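Local coordinates for protein possible glutathione S-transferase (Rhodopseudomonas palustris, PDB 3M8N) that probably acts as a glutathione transferase, joining glutathione to electrophilic substrates, at residues A[4-18]-A[55-69]. Residues are numbered along the deposited sequence; the frame is centred on the assembly and turned at random.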
ATOM      1  N   TYR A   4     -19.857  11.233  -6.277  1.00 35.23           N
ATOM      2  CA  TYR A   4     -18.906  10.336  -6.916  1.00 33.68           C
ATOM      3  C   TYR A   4     -19.601   9.157  -7.474  1.00 32.04           C
ATOM      4  O   TYR A   4     -20.718   8.830  -7.063  1.00 32.09           O
ATOM      5  CB  TYR A   4     -17.883   9.774  -5.922  1.00 33.76           C
ATOM      6  CG  TYR A   4     -17.431  10.588  -4.712  1.00 32.78           C
ATOM      7  CD1 TYR A   4     -16.248  11.336  -4.739  1.00 31.72           C
ATOM      8  CD2 TYR A   4     -18.104  10.489  -3.515  1.00 28.67           C
ATOM      9  CE1 TYR A   4     -15.828  11.997  -3.639  1.00 30.13           C
ATOM     10  CE2 TYR A   4     -17.681  11.151  -2.451  1.00 30.18           C
ATOM     11  CZ  TYR A   4     -16.545  11.893  -2.502  1.00 32.72           C
ATOM     12  OH  TYR A   4     -16.185  12.590  -1.343  1.00 39.91           O
ATOM     13  N   LYS A   5     -18.915   8.538  -8.420  1.00 31.13           N
ATOM     14  CA  LYS A   5     -19.299   7.269  -8.977  1.00 30.65           C
ATOM     15  C   LYS A   5     -18.274   6.240  -8.557  1.00 29.60           C
ATOM     16  O   LYS A   5     -17.101   6.434  -8.819  1.00 31.40           O
ATOM     17  CB  LYS A   5     -19.346   7.361 -10.495  1.00 31.19           C
ATOM     18  CG  LYS A   5     -20.230   6.309 -11.106  1.00 34.41           C
ATOM     19  CD  LYS A   5     -20.139   6.242 -12.613  1.00 38.45           C
ATOM     20  CE  LYS A   5     -20.540   7.495 -13.253  1.00 39.02           C
ATOM     21  NZ  LYS A   5     -20.910   7.230 -14.679  1.00 44.16           N
ATOM     22  N   LEU A   6     -18.703   5.166  -7.901  1.00 28.50           N
ATOM     23  CA  LEU A   6     -17.878   4.038  -7.602  1.00 26.92           C
ATOM     24  C   LEU A   6     -18.209   2.766  -8.389  1.00 27.61           C
ATOM     25  O   LEU A   6     -19.299   2.216  -8.310  1.00 28.11           O
ATOM     26  CB  LEU A   6     -17.922   3.739  -6.108  1.00 26.27           C
ATOM     27  CG  LEU A   6     -17.026   2.675  -5.457  1.00 23.58           C
ATOM     28  CD1 LEU A   6     -15.535   3.134  -5.405  1.00 22.83           C
ATOM     29  CD2 LEU A   6     -17.540   2.301  -4.056  1.00 23.16           C
ATOM     30  N   TYR A   7     -17.209   2.259  -9.094  1.00 27.70           N
ATOM     31  CA  TYR A   7     -17.295   0.956  -9.704  1.00 27.92           C
ATOM     32  C   TYR A   7     -16.804  -0.020  -8.673  1.00 27.38           C
ATOM     33  O   TYR A   7     -15.698   0.114  -8.148  1.00 27.48           O
ATOM     34  CB  TYR A   7     -16.443   0.888 -10.961  1.00 28.35           C
ATOM     35  CG  TYR A   7     -16.883   1.841 -12.071  1.00 30.09           C
ATOM     36  CD1 TYR A   7     -17.634   1.391 -13.148  1.00 30.06           C
ATOM     37  CD2 TYR A   7     -16.508   3.200 -12.044  1.00 31.03           C
ATOM     38  CE1 TYR A   7     -18.011   2.261 -14.155  1.00 31.90           C
ATOM     39  CE2 TYR A   7     -16.865   4.066 -13.027  1.00 32.03           C
ATOM     40  CZ  TYR A   7     -17.628   3.600 -14.078  1.00 34.27           C
ATOM     41  OH  TYR A   7     -17.983   4.495 -15.054  1.00 37.44           O
ATOM     42  N   SER A   8     -17.661  -0.980  -8.361  1.00 27.14           N
ATOM     43  CA  SER A   8     -17.542  -1.770  -7.144  1.00 27.51           C
ATOM     44  C   SER A   8     -17.954  -3.201  -7.350  1.00 27.07           C
ATOM     45  O   SER A   8     -18.870  -3.481  -8.036  1.00 27.05           O
ATOM     46  CB  SER A   8     -18.384  -1.117  -6.010  1.00 27.10           C
ATOM     47  OG  SER A   8     -18.464  -1.883  -4.851  1.00 27.29           O
HETATM   48  N   MSE A   9     -17.251  -4.115  -6.738  1.00 28.55           N
HETATM   49  CA  MSE A   9     -17.745  -5.442  -6.623  1.00 28.92           C
HETATM   50  C   MSE A   9     -18.238  -5.704  -5.216  1.00 28.18           C
HETATM   51  O   MSE A   9     -17.563  -5.470  -4.246  1.00 27.77           O
HETATM   52  CB  MSE A   9     -16.631  -6.394  -6.977  1.00 30.10           C
HETATM   53  CG  MSE A   9     -17.100  -7.796  -7.192  1.00 35.43           C
HETATM   54 SE   MSE A   9     -15.593  -8.949  -7.656  1.00 49.97          SE
HETATM   55  CE  MSE A   9     -16.060 -10.443  -6.529  1.00 43.56           C
ATOM     56  N   GLN A  10     -19.433  -6.239  -5.122  1.00 29.66           N
ATOM     57  CA  GLN A  10     -20.153  -6.402  -3.842  1.00 30.86           C
ATOM     58  C   GLN A  10     -19.386  -7.288  -2.856  1.00 30.57           C
ATOM     59  O   GLN A  10     -19.191  -6.923  -1.721  1.00 30.38           O
ATOM     60  CB  GLN A  10     -21.604  -6.869  -4.121  1.00 30.70           C
ATOM     61  CG  GLN A  10     -22.557  -6.918  -2.943  1.00 33.64           C
ATOM     62  CD  GLN A  10     -22.833  -5.541  -2.320  1.00 33.61           C
ATOM     63  OE1 GLN A  10     -22.924  -4.534  -2.995  1.00 38.43           O
ATOM     64  NE2 GLN A  10     -22.905  -5.511  -1.026  1.00 34.18           N
ATOM     65  N   ARG A  11     -18.850  -8.398  -3.333  1.00 31.99           N
ATOM     66  CA  ARG A  11     -18.189  -9.374  -2.460  1.00 33.23           C
ATOM     67  C   ARG A  11     -16.675  -9.221  -2.475  1.00 32.36           C
ATOM     68  O   ARG A  11     -15.981  -9.998  -1.855  1.00 33.71           O
ATOM     69  CB  ARG A  11     -18.609 -10.821  -2.818  1.00 34.81           C
ATOM     70  CG  ARG A  11     -20.106 -11.192  -2.466  1.00 41.40           C
ATOM     71  CD  ARG A  11     -20.543 -12.620  -2.899  1.00 48.21           C
ATOM     72  NE  ARG A  11     -19.656 -13.619  -2.294  1.00 56.52           N
ATOM     73  CZ  ARG A  11     -19.971 -14.440  -1.287  1.00 60.58           C
ATOM     74  NH1 ARG A  11     -21.203 -14.425  -0.759  1.00 63.85           N
ATOM     75  NH2 ARG A  11     -19.054 -15.293  -0.812  1.00 59.29           N
ATOM     76  N   SER A  12     -16.160  -8.204  -3.150  1.00 30.17           N
ATOM     77  CA  SER A  12     -14.750  -7.877  -3.065  1.00 28.34           C
ATOM     78  C   SER A  12     -14.346  -7.103  -1.786  1.00 27.82           C
ATOM     79  O   SER A  12     -14.980  -6.087  -1.448  1.00 28.36           O
ATOM     80  CB  SER A  12     -14.432  -7.047  -4.269  1.00 28.25           C
ATOM     81  OG  SER A  12     -13.222  -6.436  -4.095  1.00 29.52           O
ATOM     82  N   GLY A  13     -13.295  -7.537  -1.082  1.00 25.42           N
ATOM     83  CA  GLY A  13     -12.875  -6.886   0.144  1.00 24.57           C
ATOM     84  C   GLY A  13     -12.305  -5.503  -0.082  1.00 24.21           C
ATOM     85  O   GLY A  13     -12.507  -4.619   0.709  1.00 24.16           O
ATOM     86  N   ASN A  14     -11.575  -5.303  -1.170  1.00 23.31           N
ATOM     87  CA  ASN A  14     -11.104  -3.970  -1.508  1.00 23.08           C
ATOM     88  C   ASN A  14     -12.176  -2.977  -1.786  1.00 22.33           C
ATOM     89  O   ASN A  14     -12.025  -1.820  -1.394  1.00 21.80           O
ATOM     90  CB  ASN A  14     -10.139  -4.007  -2.688  1.00 23.41           C
ATOM     91  CG  ASN A  14      -8.808  -4.548  -2.306  1.00 24.51           C
ATOM     92  OD1 ASN A  14      -8.340  -4.306  -1.230  1.00 25.89           O
ATOM     93  ND2 ASN A  14      -8.204  -5.321  -3.177  1.00 28.62           N
ATOM     94  N   SER A  15     -13.234  -3.431  -2.463  1.00 21.15           N
ATOM     95  CA  SER A  15     -14.319  -2.593  -2.811  1.00 22.04           C
ATOM     96  C   SER A  15     -15.096  -2.272  -1.564  1.00 22.80           C
ATOM     97  O   SER A  15     -15.561  -1.135  -1.409  1.00 24.09           O
ATOM     98  CB  SER A  15     -15.282  -3.268  -3.774  1.00 22.56           C
ATOM     99  OG  SER A  15     -14.888  -3.225  -5.127  1.00 22.82           O
ATOM    100  N   TYR A  16     -15.287  -3.263  -0.703  1.00 22.49           N
ATOM    101  CA  TYR A  16     -16.007  -3.024   0.515  1.00 22.33           C
ATOM    102  C   TYR A  16     -15.336  -2.000   1.419  1.00 22.61           C
ATOM    103  O   TYR A  16     -16.014  -1.238   2.059  1.00 24.08           O
ATOM    104  CB  TYR A  16     -16.225  -4.315   1.270  1.00 22.70           C
ATOM    105  CG  TYR A  16     -16.667  -4.146   2.742  1.00 21.94           C
ATOM    106  CD1 TYR A  16     -17.850  -3.515   3.065  1.00 21.99           C
ATOM    107  CD2 TYR A  16     -15.894  -4.658   3.793  1.00 20.60           C
ATOM    108  CE1 TYR A  16     -18.252  -3.367   4.421  1.00 22.11           C
ATOM    109  CE2 TYR A  16     -16.294  -4.506   5.139  1.00 22.71           C
ATOM    110  CZ  TYR A  16     -17.476  -3.870   5.431  1.00 22.12           C
ATOM    111  OH  TYR A  16     -17.893  -3.750   6.714  1.00 23.95           O
ATOM    112  N   LYS A  17     -14.008  -1.973   1.498  1.00 22.87           N
ATOM    113  CA  LYS A  17     -13.291  -0.877   2.192  1.00 22.58           C
ATOM    114  C   LYS A  17     -13.790   0.525   1.808  1.00 21.67           C
ATOM    115  O   LYS A  17     -14.045   1.355   2.665  1.00 21.96           O
ATOM    116  CB  LYS A  17     -11.784  -0.952   1.947  1.00 22.13           C
ATOM    117  CG  LYS A  17     -11.105  -2.019   2.681  1.00 23.15           C
ATOM    118  CD  LYS A  17     -10.085  -2.699   1.806  1.00 22.67           C
ATOM    119  CE  LYS A  17      -8.948  -1.896   1.686  1.00 25.28           C
ATOM    120  NZ  LYS A  17      -7.836  -2.878   1.579  1.00 26.97           N
ATOM    121  N   VAL A  18     -13.910   0.775   0.513  1.00 21.36           N
ATOM    122  CA  VAL A  18     -14.286   2.047   0.020  1.00 20.56           C
ATOM    123  C   VAL A  18     -15.749   2.317   0.307  1.00 21.04           C
ATOM    124  O   VAL A  18     -16.095   3.399   0.709  1.00 21.30           O
ATOM    125  CB  VAL A  18     -14.058   2.149  -1.451  1.00 19.78           C
ATOM    126  CG1 VAL A  18     -14.490   3.464  -1.838  1.00 20.36           C
ATOM    127  CG2 VAL A  18     -12.558   1.929  -1.817  1.00 19.36           C
ATOM    128  N   VAL A  55     -10.913  -2.917  -9.981  1.00 32.32           N
ATOM    129  CA  VAL A  55     -12.112  -2.560  -9.217  1.00 30.62           C
ATOM    130  C   VAL A  55     -11.695  -2.611  -7.712  1.00 28.63           C
ATOM    131  O   VAL A  55     -11.075  -3.572  -7.321  1.00 28.93           O
ATOM    132  CB  VAL A  55     -13.220  -3.607  -9.561  1.00 31.49           C
ATOM    133  CG1 VAL A  55     -14.481  -3.337  -8.889  1.00 27.62           C
ATOM    134  CG2 VAL A  55     -13.458  -3.611 -11.045  1.00 32.11           C
ATOM    135  N   PRO A  56     -12.017  -1.587  -6.868  1.00 26.40           N
ATOM    136  CA  PRO A  56     -12.853  -0.430  -7.106  1.00 25.54           C
ATOM    137  C   PRO A  56     -12.151   0.664  -7.924  1.00 24.85           C
ATOM    138  O   PRO A  56     -10.928   0.695  -8.000  1.00 25.63           O
ATOM    139  CB  PRO A  56     -13.193   0.037  -5.691  1.00 24.53           C
ATOM    140  CG  PRO A  56     -11.949  -0.267  -4.896  1.00 24.30           C
ATOM    141  CD  PRO A  56     -11.419  -1.539  -5.513  1.00 25.78           C
ATOM    142  N   LEU A  57     -12.955   1.519  -8.544  1.00 24.82           N
ATOM    143  CA  LEU A  57     -12.492   2.688  -9.239  1.00 25.12           C
ATOM    144  C   LEU A  57     -13.391   3.816  -8.862  1.00 25.19           C
ATOM    145  O   LEU A  57     -14.606   3.678  -8.885  1.00 25.27           O
ATOM    146  CB  LEU A  57     -12.587   2.459 -10.731  1.00 24.21           C
ATOM    147  CG  LEU A  57     -11.667   3.195 -11.698  1.00 25.12           C
ATOM    148  CD1 LEU A  57     -10.223   2.887 -11.434  1.00 24.04           C
ATOM    149  CD2 LEU A  57     -12.031   2.717 -13.070  1.00 24.31           C
ATOM    150  N   LEU A  58     -12.784   4.938  -8.489  1.00 25.87           N
ATOM    151  CA  LEU A  58     -13.526   6.123  -8.148  1.00 27.31           C
ATOM    152  C   LEU A  58     -13.381   7.180  -9.212  1.00 28.83           C
ATOM    153  O   LEU A  58     -12.333   7.726  -9.368  1.00 27.64           O
ATOM    154  CB  LEU A  58     -13.006   6.711  -6.839  1.00 26.51           C
ATOM    155  CG  LEU A  58     -13.754   7.857  -6.201  1.00 25.28           C
ATOM    156  CD1 LEU A  58     -15.004   7.299  -5.729  1.00 25.56           C
ATOM    157  CD2 LEU A  58     -12.953   8.480  -5.058  1.00 26.00           C
ATOM    158  N   GLU A  59     -14.462   7.483  -9.925  1.00 32.84           N
ATOM    159  CA  GLU A  59     -14.504   8.676 -10.801  1.00 37.21           C
ATOM    160  C   GLU A  59     -14.598   9.936 -10.019  1.00 38.61           C
ATOM    161  O   GLU A  59     -15.615  10.191  -9.352  1.00 38.89           O
ATOM    162  CB  GLU A  59     -15.785   8.724 -11.615  1.00 38.23           C
ATOM    163  CG  GLU A  59     -15.768   8.057 -12.935  1.00 43.73           C
ATOM    164  CD  GLU A  59     -16.716   8.697 -13.951  1.00 48.81           C
ATOM    165  OE1 GLU A  59     -16.536   9.913 -14.240  1.00 51.06           O
ATOM    166  OE2 GLU A  59     -17.596   7.950 -14.476  1.00 49.17           O
ATOM    167  N   THR A  60     -13.557  10.732 -10.103  1.00 41.29           N
ATOM    168  CA  THR A  60     -13.626  12.118  -9.683  1.00 44.64           C
ATOM    169  C   THR A  60     -14.335  13.091 -10.673  1.00 45.74           C
ATOM    170  O   THR A  60     -15.578  13.284 -10.703  1.00 46.61           O
ATOM    171  CB  THR A  60     -12.256  12.616  -9.627  1.00 44.30           C
ATOM    172  OG1 THR A  60     -11.504  11.789  -8.730  1.00 48.19           O
ATOM    173  CG2 THR A  60     -12.309  14.080  -9.187  1.00 45.59           C
ATOM    174  N   ALA A  61     -13.473  13.719 -11.463  1.00 47.11           N
ATOM    175  CA  ALA A  61     -13.826  14.495 -12.646  1.00 47.87           C
ATOM    176  C   ALA A  61     -14.508  13.577 -13.670  1.00 47.51           C
ATOM    177  O   ALA A  61     -14.435  12.372 -13.533  1.00 47.26           O
ATOM    178  CB  ALA A  61     -12.519  15.101 -13.224  1.00 48.36           C
ATOM    179  N   PRO A  62     -15.179  14.131 -14.707  1.00 47.64           N
ATOM    180  CA  PRO A  62     -15.661  13.181 -15.747  1.00 46.71           C
ATOM    181  C   PRO A  62     -14.478  12.630 -16.532  1.00 45.21           C
ATOM    182  O   PRO A  62     -13.588  13.386 -16.900  1.00 44.93           O
ATOM    183  CB  PRO A  62     -16.565  14.045 -16.622  1.00 47.04           C
ATOM    184  CG  PRO A  62     -16.932  15.200 -15.720  1.00 47.74           C
ATOM    185  CD  PRO A  62     -15.697  15.484 -14.943  1.00 47.54           C
ATOM    186  N   GLY A  63     -14.435  11.312 -16.708  1.00 43.90           N
ATOM    187  CA  GLY A  63     -13.251  10.646 -17.257  1.00 40.66           C
ATOM    188  C   GLY A  63     -11.933  10.728 -16.497  1.00 38.66           C
ATOM    189  O   GLY A  63     -10.883  10.627 -17.093  1.00 38.32           O
ATOM    190  N   ARG A  64     -11.987  10.906 -15.188  1.00 36.56           N
ATOM    191  CA  ARG A  64     -10.822  10.783 -14.368  1.00 35.06           C
ATOM    192  C   ARG A  64     -11.072   9.803 -13.213  1.00 32.62           C
ATOM    193  O   ARG A  64     -11.916  10.013 -12.379  1.00 32.11           O
ATOM    194  CB  ARG A  64     -10.371  12.138 -13.860  1.00 35.67           C
ATOM    195  CG  ARG A  64      -8.915  12.075 -13.380  1.00 41.65           C
ATOM    196  CD  ARG A  64      -8.362  13.378 -12.846  1.00 45.49           C
ATOM    197  NE  ARG A  64      -7.031  13.150 -12.300  1.00 49.35           N
ATOM    198  CZ  ARG A  64      -6.321  14.065 -11.633  1.00 52.82           C
ATOM    199  NH1 ARG A  64      -6.821  15.293 -11.452  1.00 53.04           N
ATOM    200  NH2 ARG A  64      -5.093  13.769 -11.167  1.00 51.14           N
ATOM    201  N   TYR A  65     -10.308   8.728 -13.194  1.00 30.73           N
ATOM    202  CA  TYR A  65     -10.494   7.594 -12.283  1.00 29.19           C
ATOM    203  C   TYR A  65      -9.352   7.345 -11.310  1.00 27.64           C
ATOM    204  O   TYR A  65      -8.203   7.280 -11.683  1.00 30.44           O
ATOM    205  CB  TYR A  65     -10.703   6.368 -13.121  1.00 28.02           C
ATOM    206  CG  TYR A  65     -11.807   6.570 -14.095  1.00 29.98           C
ATOM    207  CD1 TYR A  65     -13.138   6.327 -13.729  1.00 30.50           C
ATOM    208  CD2 TYR A  65     -11.555   7.041 -15.361  1.00 31.18           C
ATOM    209  CE1 TYR A  65     -14.161   6.530 -14.614  1.00 33.09           C
ATOM    210  CE2 TYR A  65     -12.589   7.242 -16.273  1.00 35.04           C
ATOM    211  CZ  TYR A  65     -13.881   6.996 -15.883  1.00 36.61           C
ATOM    212  OH  TYR A  65     -14.899   7.209 -16.766  1.00 41.95           O
ATOM    213  N   LEU A  66      -9.655   7.204 -10.052  1.00 25.15           N
ATOM    214  CA  LEU A  66      -8.652   6.843  -9.130  1.00 23.12           C
ATOM    215  C   LEU A  66      -8.819   5.378  -8.775  1.00 22.54           C
ATOM    216  O   LEU A  66      -9.904   4.909  -8.558  1.00 22.35           O
ATOM    217  CB  LEU A  66      -8.732   7.776  -7.923  1.00 22.57           C
ATOM    218  CG  LEU A  66      -7.878   7.508  -6.718  1.00 20.27           C
ATOM    219  CD1 LEU A  66      -6.465   7.883  -7.012  1.00 17.30           C
ATOM    220  CD2 LEU A  66      -8.446   8.299  -5.651  1.00 19.57           C
ATOM    221  N   ALA A  67      -7.723   4.632  -8.832  1.00 22.33           N
ATOM    222  CA  ALA A  67      -7.720   3.226  -8.551  1.00 21.29           C
ATOM    223  C   ALA A  67      -7.015   2.979  -7.262  1.00 20.36           C
ATOM    224  O   ALA A  67      -6.425   3.872  -6.698  1.00 20.99           O
ATOM    225  CB  ALA A  67      -7.037   2.491  -9.627  1.00 21.24           C
ATOM    226  N   GLU A  68      -7.051   1.740  -6.801  1.00 21.43           N
ATOM    227  CA  GLU A  68      -6.409   1.326  -5.535  1.00 22.36           C
ATOM    228  C   GLU A  68      -7.241   1.740  -4.332  1.00 22.61           C
ATOM    229  O   GLU A  68      -7.246   2.897  -3.940  1.00 24.80           O
ATOM    230  CB  GLU A  68      -4.948   1.804  -5.343  1.00 22.28           C
ATOM    231  CG  GLU A  68      -3.921   1.251  -6.360  1.00 24.80           C
ATOM    232  CD  GLU A  68      -3.616  -0.237  -6.223  1.00 29.59           C
ATOM    233  OE1 GLU A  68      -3.769  -0.805  -5.099  1.00 30.92           O
ATOM    234  OE2 GLU A  68      -3.253  -0.842  -7.257  1.00 29.50           O
ATOM    235  N   SER A  69      -7.891   0.763  -3.715  1.00 21.95           N
ATOM    236  CA  SER A  69      -8.750   1.000  -2.598  1.00 21.43           C
ATOM    237  C   SER A  69      -8.110   1.816  -1.547  1.00 20.49           C
ATOM    238  O   SER A  69      -8.775   2.606  -0.989  1.00 21.73           O
ATOM    239  CB  SER A  69      -9.325  -0.281  -2.024  1.00 21.01           C
ATOM    240  OG  SER A  69      -8.313  -1.060  -1.491  1.00 23.96           O
TER
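Asn14 OD1 takes two donors: Lys17 NZ at 3.2 Å, nearly in line with the amide C=O, and, weakly, Ser69 OG. The Lys17 chain folds at chi3 (76°), which helps bring CE to 3.3 Å from Ser69 OG. Its ammonium also forms a salt bridge with Glu100, while Asn14 ND2 bonds Glu105. Shortened to an alanine, Lys17 would probably no longer give Glu100 this counter-charge, and Asn14 OD1 would lose the stronger of these two donors.

Pro56, after a cis peptide bond as in the thioredoxin fold, wedges between strand 4-8 and the following helix. Its CG meets Val18 CG2 at 3.8 Å, and its CB lies alongside Leu6 CD1. Ser15 OG accepts from Met9 N (3.0 Å) and so ties the helix start to the loop.

Strands 4-8 and 57-59 pair antiparallel. Tyr7 N gives to Leu57 O at 3.0 Å, and Tyr7 O receives Leu57 N on a lone pair. Two residues earlier, Lys5 NZ forms a salt bridge with Glu59 OE2 (3.4 Å), the two side chains lying side by side and pointing the same way.

In the thioredoxin-like N-terminal domain, strand 4-8 lies between strands 29-33 and 57-59. Helices 13-24 and 69-77 cover the Leu6 and Leu58 face.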